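Local atomic coordinates of 2-(acetamidomethylene)succinate hydrolase (PDB entry 3KXP), a protein that catalyses the last step of vitamin B6 degradation, hydrolysing (E)-2-(acetamidomethylene)succinate to succinic semialdehyde, acetate, ammonia and carbon dioxide. Residues I165-Y170 and S245-A250; N206-A211 and N297-E302; P257-R262 and P285-P290. One frame throughout, in Å; residues are numbered along the deposited sequence.

Interaction 1: residues I165-Y170 and S245-A250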
loop_
_atom_site.group_PDB
_atom_site.type_symbol
_atom_site.label_atom_id
_atom_site.label_comp_id
_atom_site.label_asym_id
_atom_site.label_seq_id
_atom_site.Cartn_x
_atom_site.Cartn_y
_atom_site.Cartn_z
ATOM N N ILE A 165 12.367 -0.169 -1.322
ATOM C CA ILE A 165 12.749 -1.217 -0.379
ATOM C C ILE A 165 13.918 -0.872 0.545
ATOM O O ILE A 165 15.073 -0.846 0.125
ATOM C CB ILE A 165 13.117 -2.526 -1.123
ATOM C CG1 ILE A 165 11.945 -2.976 -2.006
ATOM C CG2 ILE A 165 13.485 -3.612 -0.112
ATOM C CD1 ILE A 165 12.211 -4.274 -2.772
ATOM N N ASP A 166 13.588 -0.611 1.804
ATOM C CA ASP A 166 14.544 -0.325 2.873
ATOM C C ASP A 166 15.454 0.899 2.820
ATOM O O ASP A 166 16.678 0.773 2.950
ATOM C CB ASP A 166 15.404 -1.564 3.136
ATOM C CG ASP A 166 15.518 -1.883 4.619
ATOM O OD1 ASP A 166 14.473 -2.182 5.236
ATOM O OD2 ASP A 166 16.635 -1.825 5.178
ATOM N N PHE A 167 14.861 2.075 2.630
ATOM C CA PHE A 167 15.613 3.319 2.638
ATOM C C PHE A 167 14.664 4.492 2.690
ATOM O O PHE A 167 14.047 4.868 1.694
ATOM C CB PHE A 167 16.543 3.461 1.431
ATOM C CG PHE A 167 17.680 4.426 1.675
ATOM C CD1 PHE A 167 17.439 5.790 1.792
ATOM C CD2 PHE A 167 18.971 3.958 1.879
ATOM C CE1 PHE A 167 18.471 6.680 2.120
ATOM C CE2 PHE A 167 20.012 4.835 2.206
ATOM C CZ PHE A 167 19.758 6.202 2.329
ATOM N N THR A 168 14.577 5.081 3.869
ATOM C CA THR A 168 13.684 6.196 4.124
ATOM C C THR A 168 14.490 7.362 4.683
ATOM O O THR A 168 15.702 7.260 4.870
ATOM C CB THR A 168 12.661 5.800 5.195
ATOM O OG1 THR A 168 13.363 5.511 6.414
ATOM C CG2 THR A 168 11.865 4.558 4.763
ATOM N N PRO A 169 13.825 8.490 4.952
ATOM C CA PRO A 169 14.577 9.613 5.510
ATOM C C PRO A 169 14.742 9.275 6.989
ATOM O O PRO A 169 14.272 8.225 7.436
ATOM C CB PRO A 169 13.635 10.806 5.315
ATOM C CG PRO A 169 12.630 10.340 4.274
ATOM C CD PRO A 169 12.448 8.892 4.621
ATOM N N TYR A 170 15.409 10.146 7.738
ATOM C CA TYR A 170 15.590 9.960 9.176
ATOM C C TYR A 170 16.487 8.815 9.648
ATOM O O TYR A 170 16.503 8.501 10.837
ATOM C CB TYR A 170 14.226 9.812 9.855
ATOM C CG TYR A 170 13.233 10.887 9.498
ATOM C CD1 TYR A 170 12.098 10.592 8.737
ATOM C CD2 TYR A 170 13.427 12.208 9.912
ATOM C CE1 TYR A 170 11.179 11.592 8.396
ATOM C CE2 TYR A 170 12.515 13.216 9.579
ATOM C CZ TYR A 170 11.397 12.903 8.820
ATOM O OH TYR A 170 10.515 13.903 8.474
ATOM N N SER A 245 22.889 12.389 2.866
ATOM C CA SER A 245 22.120 13.595 2.580
ATOM C C SER A 245 20.652 13.504 2.990
ATOM O O SER A 245 20.067 12.420 3.050
ATOM C CB SER A 245 22.239 13.967 1.097
ATOM O OG SER A 245 21.788 12.914 0.268
ATOM N N ASP A 246 20.081 14.666 3.281
ATOM C CA ASP A 246 18.698 14.785 3.706
ATOM C C ASP A 246 17.753 14.275 2.622
ATOM O O ASP A 246 17.722 14.797 1.511
ATOM C CB ASP A 246 18.398 16.253 4.047
ATOM C CG ASP A 246 17.033 16.448 4.686
ATOM O OD1 ASP A 246 16.423 15.450 5.133
ATOM O OD2 ASP A 246 16.576 17.608 4.754
ATOM N N LEU A 247 16.979 13.249 2.967
ATOM C CA LEU A 247 16.038 12.636 2.044
ATOM C C LEU A 247 14.594 13.102 2.276
ATOM O O LEU A 247 13.677 12.687 1.562
ATOM C CB LEU A 247 16.129 11.109 2.180
ATOM C CG LEU A 247 15.546 10.266 1.045
ATOM C CD1 LEU A 247 16.151 10.702 -0.288
ATOM C CD2 LEU A 247 15.827 8.795 1.311
ATOM N N VAL A 248 14.400 13.970 3.266
ATOM C CA VAL A 248 13.072 14.484 3.607
ATOM C C VAL A 248 12.364 15.178 2.438
ATOM O O VAL A 248 11.205 14.881 2.145
ATOM C CB VAL A 248 13.150 15.452 4.825
ATOM C CG1 VAL A 248 11.810 16.140 5.053
ATOM C CG2 VAL A 248 13.545 14.679 6.068
ATOM N N PRO A 249 13.048 16.114 1.754
ATOM C CA PRO A 249 12.418 16.811 0.620
ATOM C C PRO A 249 11.869 15.846 -0.433
ATOM O O PRO A 249 10.766 16.034 -0.947
ATOM C CB PRO A 249 13.555 17.670 0.074
ATOM C CG PRO A 249 14.339 18.002 1.316
ATOM C CD PRO A 249 14.386 16.665 2.034
ATOM N N ALA A 250 12.639 14.804 -0.740
ATOM C CA ALA A 250 12.230 13.811 -1.728
ATOM C C ALA A 250 10.960 13.054 -1.317
ATOM O O ALA A 250 10.074 12.837 -2.140
ATOM C CB ALA A 250 13.365 12.835 -1.984
HETATM O O HOH W 1 17.170 11.901 5.645
#
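The edge of the Phe167 ring meets Leu247: methyl CD2 lies in the plane of the ring, 3.4 Å from Phe167 CD1 and almost as near CE1. The ring of Tyr170 meets Val248 obliquely, its CZ 3.9 Å from Val248 CG2, with CE2 and OH at about the same reach. Both rings belong to the loop that follows strand 159-165 of an alpha/beta hydrolase fold, the loop that carries Asp166, inferred to be the acid of the catalytic triad. With CG anti to the backbone N (chi1 -158°), the Phe167 ring also packs on Ser142, the inferred nucleophile, and on Ala145 and Arg146 of helix 143-154.

Between the two aromatic residues, the backbones come nearest at Pro169 and Leu247. Pro169 CB lies 4.0 Å from Leu247 CB and 3.9 Å from Val248 CG2, while its CG rests against the Leu247 carbonyl oxygen, so the puckered pyrrolidine ring lies against the Leu247-Val248 peptide that leads into helix 248-253. Thr168 turns its CB away from 245-250, and its OG1 donates to Pro169 O, in the carbonyl plane and on a lone pair.

No direct hydrogen bond joins the segments; a water accepts from both Tyr170 N and Leu247 N. The helix start is capped by Asp246, whose OD1 receives Val248 N at 3.1 Å from above the carboxylate plane.

Interaction 2: residues N206-A211 and N297-E302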
loop_
_atom_site.group_PDB
_atom_site.type_symbol
_atom_site.label_atom_id
_atom_site.label_comp_id
_atom_site.label_asym_id
_atom_site.label_seq_id
_atom_site.Cartn_x
_atom_site.Cartn_y
_atom_site.Cartn_z
ATOM N N ASN A 206 22.243 -13.409 6.744
ATOM C CA ASN A 206 20.845 -13.795 6.533
ATOM C C ASN A 206 20.458 -14.026 5.075
ATOM O O ASN A 206 19.363 -14.517 4.797
ATOM C CB ASN A 206 19.912 -12.751 7.144
ATOM C CG ASN A 206 20.181 -12.535 8.613
ATOM O OD1 ASN A 206 20.254 -13.494 9.379
ATOM N ND2 ASN A 206 20.332 -11.275 9.020
ATOM N N ILE A 207 21.348 -13.685 4.147
ATOM C CA ILE A 207 21.049 -13.873 2.734
ATOM C C ILE A 207 21.244 -15.337 2.336
ATOM O O ILE A 207 22.283 -15.927 2.610
ATOM C CB ILE A 207 21.946 -12.969 1.851
ATOM C CG1 ILE A 207 21.777 -11.507 2.274
ATOM C CG2 ILE A 207 21.587 -13.147 0.377
ATOM C CD1 ILE A 207 22.298 -10.485 1.266
ATOM N N PRO A 208 20.234 -15.939 1.693
ATOM C CA PRO A 208 20.223 -17.333 1.227
ATOM C C PRO A 208 21.380 -17.689 0.286
ATOM O O PRO A 208 21.756 -16.887 -0.570
ATOM C CB PRO A 208 18.874 -17.448 0.518
ATOM C CG PRO A 208 18.026 -16.446 1.227
ATOM C CD PRO A 208 18.960 -15.278 1.357
ATOM N N ALA A 209 21.922 -18.899 0.434
ATOM C CA ALA A 209 23.034 -19.376 -0.399
ATOM C C ALA A 209 22.846 -19.053 -1.884
ATOM O O ALA A 209 23.772 -18.593 -2.551
ATOM C CB ALA A 209 23.219 -20.881 -0.216
ATOM N N ASP A 210 21.645 -19.294 -2.402
ATOM C CA ASP A 210 21.359 -19.011 -3.804
ATOM C C ASP A 210 21.636 -17.552 -4.167
ATOM O O ASP A 210 22.197 -17.260 -5.228
ATOM C CB ASP A 210 19.900 -19.342 -4.127
ATOM C CG ASP A 210 19.640 -20.834 -4.165
ATOM O OD1 ASP A 210 20.263 -21.524 -5.002
ATOM O OD2 ASP A 210 18.814 -21.318 -3.356
ATOM N N ALA A 211 21.228 -16.639 -3.290
ATOM C CA ALA A 211 21.433 -15.219 -3.523
ATOM C C ALA A 211 22.914 -14.889 -3.380
ATOM O O ALA A 211 23.439 -14.038 -4.096
ATOM C CB ALA A 211 20.595 -14.391 -2.532
ATOM N N ASN A 297 14.347 -8.080 -0.339
ATOM C CA ASN A 297 14.051 -8.850 -1.538
ATOM C C ASN A 297 14.816 -10.175 -1.645
ATOM O O ASN A 297 14.283 -11.172 -2.150
ATOM C CB ASN A 297 14.244 -7.983 -2.800
ATOM C CG ASN A 297 15.641 -7.398 -2.915
ATOM O OD1 ASN A 297 16.357 -7.671 -3.884
ATOM N ND2 ASN A 297 16.031 -6.579 -1.939
ATOM N N GLU A 298 16.045 -10.212 -1.145
ATOM C CA GLU A 298 16.816 -11.445 -1.216
ATOM C C GLU A 298 16.460 -12.428 -0.094
ATOM O O GLU A 298 16.410 -13.640 -0.315
ATOM C CB GLU A 298 18.320 -11.127 -1.197
ATOM C CG GLU A 298 18.849 -10.612 -2.533
ATOM C CD GLU A 298 20.209 -9.928 -2.434
ATOM O OE1 GLU A 298 20.266 -8.777 -1.953
ATOM O OE2 GLU A 298 21.220 -10.534 -2.845
ATOM N N VAL A 299 16.189 -11.906 1.101
ATOM C CA VAL A 299 15.869 -12.748 2.245
ATOM C C VAL A 299 14.407 -13.208 2.284
ATOM O O VAL A 299 14.116 -14.289 2.779
ATOM C CB VAL A 299 16.228 -12.023 3.579
ATOM C CG1 VAL A 299 15.943 -12.932 4.766
ATOM C CG2 VAL A 299 17.705 -11.612 3.576
ATOM N N SER A 300 13.495 -12.399 1.751
ATOM C CA SER A 300 12.069 -12.745 1.741
ATOM C C SER A 300 11.477 -12.535 0.352
ATOM O O SER A 300 10.612 -11.677 0.159
ATOM C CB SER A 300 11.299 -11.875 2.742
ATOM O OG SER A 300 11.886 -11.921 4.030
ATOM N N PRO A 301 11.925 -13.328 -0.633
ATOM C CA PRO A 301 11.442 -13.224 -2.015
ATOM C C PRO A 301 9.934 -13.342 -2.241
ATOM O O PRO A 301 9.369 -12.593 -3.045
ATOM C CB PRO A 301 12.229 -14.321 -2.740
ATOM C CG PRO A 301 12.468 -15.341 -1.658
ATOM C CD PRO A 301 12.841 -14.473 -0.481
ATOM N N GLU A 302 9.280 -14.273 -1.550
ATOM C CA GLU A 302 7.843 -14.465 -1.728
ATOM C C GLU A 302 7.027 -13.289 -1.228
ATOM O O GLU A 302 6.223 -12.722 -1.973
ATOM C CB GLU A 302 7.370 -15.739 -1.025
ATOM C CG GLU A 302 8.005 -17.012 -1.558
ATOM C CD GLU A 302 7.883 -17.138 -3.065
ATOM O OE1 GLU A 302 6.759 -16.990 -3.594
ATOM O OE2 GLU A 302 8.915 -17.389 -3.724
HETATM O O HOH W 2 21.638 -11.919 -4.957
#
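Glu298 turns its CG anti to its own carbonyl carbon (chi1 -77°), and an extended chi2 of 164° carries CD onward, so that the side chain runs past Ile207 and Ala211. Ile207 has CG2 anti to its backbone N, and this methyl faces Glu298 CB at 4.2 Å as the two side chains cross obliquely. The Glu298 carboxylate ends beside Ala211, with OE2 3.9 Å from Ala211 CB, while the CD1 methyl of Ile207 lies near OE1.

The CG2 methyl of Val299 takes up the other part of the contact, 3.6 Å from Asn206 O and 4.3 Å from Ile207 CG1. Pro208, the N-cap residue of helix 209-218, sets its ring CD 3.5 Å from the carbonyl oxygen of Glu298.

The segments share no direct hydrogen bond. A water donates to Ala211 O and, at 2.6 Å, to Glu298 OE2; the same OE2 forms a salt bridge with Arg215, one helical turn beyond Ala211. The buried carboxylate thus has a charged partner and a water, both involving helix 209-218, and the nearby arginine would probably favour its ionised form. An alanine in place of Glu298 would probably leave Arg215 without this partner, set the water loose from one of its two acceptors and open a gap beside Ala211 CB. Asn206 directs its amide ND2 to Asp293.

The contact joins the start of helix 209-218, within the long excursion between strands 159-165 and 258-263, to the short helix 296-299 that follows the inferred catalytic His294, a layout in keeping with the alpha/beta hydrolase fold, where the histidine sits on a loop after the last strand.

Interaction 3: residues P257-R262 and P285-P290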
loop_
_atom_site.group_PDB
_atom_site.type_symbol
_atom_site.label_atom_id
_atom_site.label_comp_id
_atom_site.label_asym_id
_atom_site.label_seq_id
_atom_site.Cartn_x
_atom_site.Cartn_y
_atom_site.Cartn_z
ATOM N N PRO A 257 2.686 7.482 -6.570
ATOM C CA PRO A 257 2.553 6.402 -5.579
ATOM C C PRO A 257 3.889 5.798 -5.154
ATOM O O PRO A 257 4.735 5.486 -5.993
ATOM C CB PRO A 257 1.679 5.377 -6.300
ATOM C CG PRO A 257 0.854 6.231 -7.224
ATOM C CD PRO A 257 1.878 7.193 -7.766
ATOM N N VAL A 258 4.066 5.635 -3.848
ATOM C CA VAL A 258 5.281 5.043 -3.308
ATOM C C VAL A 258 4.956 4.043 -2.203
ATOM O O VAL A 258 4.321 4.384 -1.207
ATOM C CB VAL A 258 6.226 6.119 -2.739
ATOM C CG1 VAL A 258 7.460 5.463 -2.103
ATOM C CG2 VAL A 258 6.640 7.075 -3.852
ATOM N N LEU A 259 5.372 2.798 -2.396
ATOM C CA LEU A 259 5.155 1.764 -1.403
ATOM C C LEU A 259 6.445 1.675 -0.589
ATOM O O LEU A 259 7.525 1.503 -1.149
ATOM C CB LEU A 259 4.884 0.424 -2.075
ATOM C CG LEU A 259 4.811 -0.784 -1.133
ATOM C CD1 LEU A 259 3.501 -0.752 -0.342
ATOM C CD2 LEU A 259 4.889 -2.075 -1.952
ATOM N N ILE A 260 6.341 1.807 0.726
ATOM C CA ILE A 260 7.523 1.729 1.571
ATOM C C ILE A 260 7.638 0.321 2.135
ATOM O O ILE A 260 6.705 -0.184 2.767
ATOM C CB ILE A 260 7.449 2.717 2.748
ATOM C CG1 ILE A 260 7.287 4.145 2.228
ATOM C CG2 ILE A 260 8.712 2.614 3.583
ATOM C CD1 ILE A 260 7.046 5.169 3.328
ATOM N N VAL A 261 8.774 -0.321 1.890
ATOM C CA VAL A 261 8.994 -1.665 2.396
ATOM C C VAL A 261 10.179 -1.649 3.340
ATOM O O VAL A 261 11.248 -1.147 2.988
ATOM C CB VAL A 261 9.278 -2.664 1.255
ATOM C CG1 VAL A 261 9.602 -4.027 1.832
ATOM C CG2 VAL A 261 8.066 -2.763 0.340
ATOM N N ARG A 262 9.980 -2.163 4.552
ATOM C CA ARG A 262 11.064 -2.223 5.527
ATOM C C ARG A 262 11.208 -3.642 6.031
ATOM O O ARG A 262 10.229 -4.385 6.110
ATOM C CB ARG A 262 10.810 -1.324 6.747
ATOM C CG ARG A 262 12.013 -1.307 7.703
ATOM C CD ARG A 262 11.753 -0.648 9.044
ATOM N NE ARG A 262 11.257 -1.622 10.006
ATOM C CZ ARG A 262 11.968 -2.163 10.991
ATOM N NH1 ARG A 262 13.238 -1.833 11.186
ATOM N NH2 ARG A 262 11.398 -3.059 11.776
ATOM N N PRO A 285 1.438 3.911 1.453
ATOM C CA PRO A 285 1.264 2.550 1.983
ATOM C C PRO A 285 2.573 1.948 2.485
ATOM O O PRO A 285 3.630 2.146 1.891
ATOM C CB PRO A 285 0.690 1.781 0.796
ATOM C CG PRO A 285 1.280 2.499 -0.377
ATOM C CD PRO A 285 1.101 3.957 0.023
ATOM N N VAL A 286 2.487 1.205 3.579
ATOM C CA VAL A 286 3.662 0.601 4.188
ATOM C C VAL A 286 3.558 -0.912 4.363
ATOM O O VAL A 286 2.491 -1.441 4.691
ATOM C CB VAL A 286 3.930 1.233 5.578
ATOM C CG1 VAL A 286 5.106 0.555 6.234
ATOM C CG2 VAL A 286 4.194 2.738 5.436
ATOM N N VAL A 287 4.688 -1.586 4.157
ATOM C CA VAL A 287 4.814 -3.034 4.306
ATOM C C VAL A 287 6.080 -3.315 5.131
ATOM O O VAL A 287 7.159 -2.823 4.800
ATOM C CB VAL A 287 4.936 -3.731 2.924
ATOM C CG1 VAL A 287 5.487 -5.140 3.080
ATOM C CG2 VAL A 287 3.572 -3.793 2.247
ATOM N N VAL A 288 5.932 -4.075 6.218
ATOM C CA VAL A 288 7.050 -4.449 7.091
ATOM C C VAL A 288 7.163 -5.970 6.970
ATOM O O VAL A 288 6.245 -6.704 7.344
ATOM C CB VAL A 288 6.793 -4.053 8.579
ATOM C CG1 VAL A 288 7.945 -4.527 9.459
ATOM C CG2 VAL A 288 6.663 -2.538 8.710
ATOM N N VAL A 289 8.286 -6.439 6.434
ATOM C CA VAL A 289 8.483 -7.865 6.215
ATOM C C VAL A 289 9.105 -8.595 7.403
ATOM O O VAL A 289 10.251 -8.344 7.777
ATOM C CB VAL A 289 9.346 -8.102 4.948
ATOM C CG1 VAL A 289 9.374 -9.585 4.599
ATOM C CG2 VAL A 289 8.794 -7.283 3.778
ATOM N N PRO A 290 8.344 -9.523 8.010
ATOM C CA PRO A 290 8.808 -10.305 9.160
ATOM C C PRO A 290 9.937 -11.245 8.759
ATOM O O PRO A 290 9.932 -11.808 7.664
ATOM C CB PRO A 290 7.556 -11.075 9.587
ATOM C CG PRO A 290 6.420 -10.235 9.056
ATOM C CD PRO A 290 6.933 -9.822 7.712
#
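Ile260 N donates to Pro285 O at 3.0 Å in a nearly straight bond (176°), and Ile260 O accepts from Val287 N. The ladder then continues with Arg262 N to Val287 O at 2.9 Å and Val289 N to Arg262 O at 2.8 Å. Ile260 and Arg262 therefore use both N-H and carbonyl on this neighbour, whereas Val261 turns its own backbone bonds to Ala164 of strand 159-165 and to Asp166 just after it. Between the bonds, CA-H groups also approach carbonyl oxygens, as where Val261 CA lies 3.2 Å from Val287 O.

On the face bearing Val261 and Val287, these two valines lie side by side and point the same way, with Val261 CG2 4.2 Å from Val287 CB. Leu259, its CG anti to the backbone N (chi1 173°), brings CD1 to 3.9 Å from Pro285 CG and 4.0 Å from Val287 CG2, so that one methyl spans Pro285 and Val287.

The two strands form a parallel beta-alpha-beta unit at the end of the central alpha/beta hydrolase sheet, connected through helix 271-280. That helix packs on Ile260 and Val286, while helix 301-313 covers Leu259 and Pro285 with Phe311. Arg262 packs on Asp166, and its guanidinium NH1 bonds to Val269 O. Beyond strand 286-289 comes the second subunit, where Pro285 meets Pro285 of the other chain and Val286 makes backbone hydrogen bonds across the dimer interface.

From the N terminus, the loop 165-170 leaves strand 159-165 and is met again at 245-250, so that interaction 1 closes a largely helical excursion of 74 residues. Residues 206-211 lie inside that excursion but find their partner only at 297-302; interactions 1 and 2 therefore cross. Interaction 3 opens after interaction 1 has closed, closes the 22-residue crossover holding helix 271-280, and is nested within the loop of interaction 2. Thr168 CG2 lies 3.9 Å from Ile260 CG2 between interactions 1 and 3, while Ser300 packs on Val289 between interactions 2 and 3. Interaction 1 joins the excursion's two ends, interaction 2 its interior to helix 296-299, and interaction 3 the last two strands of the sheet.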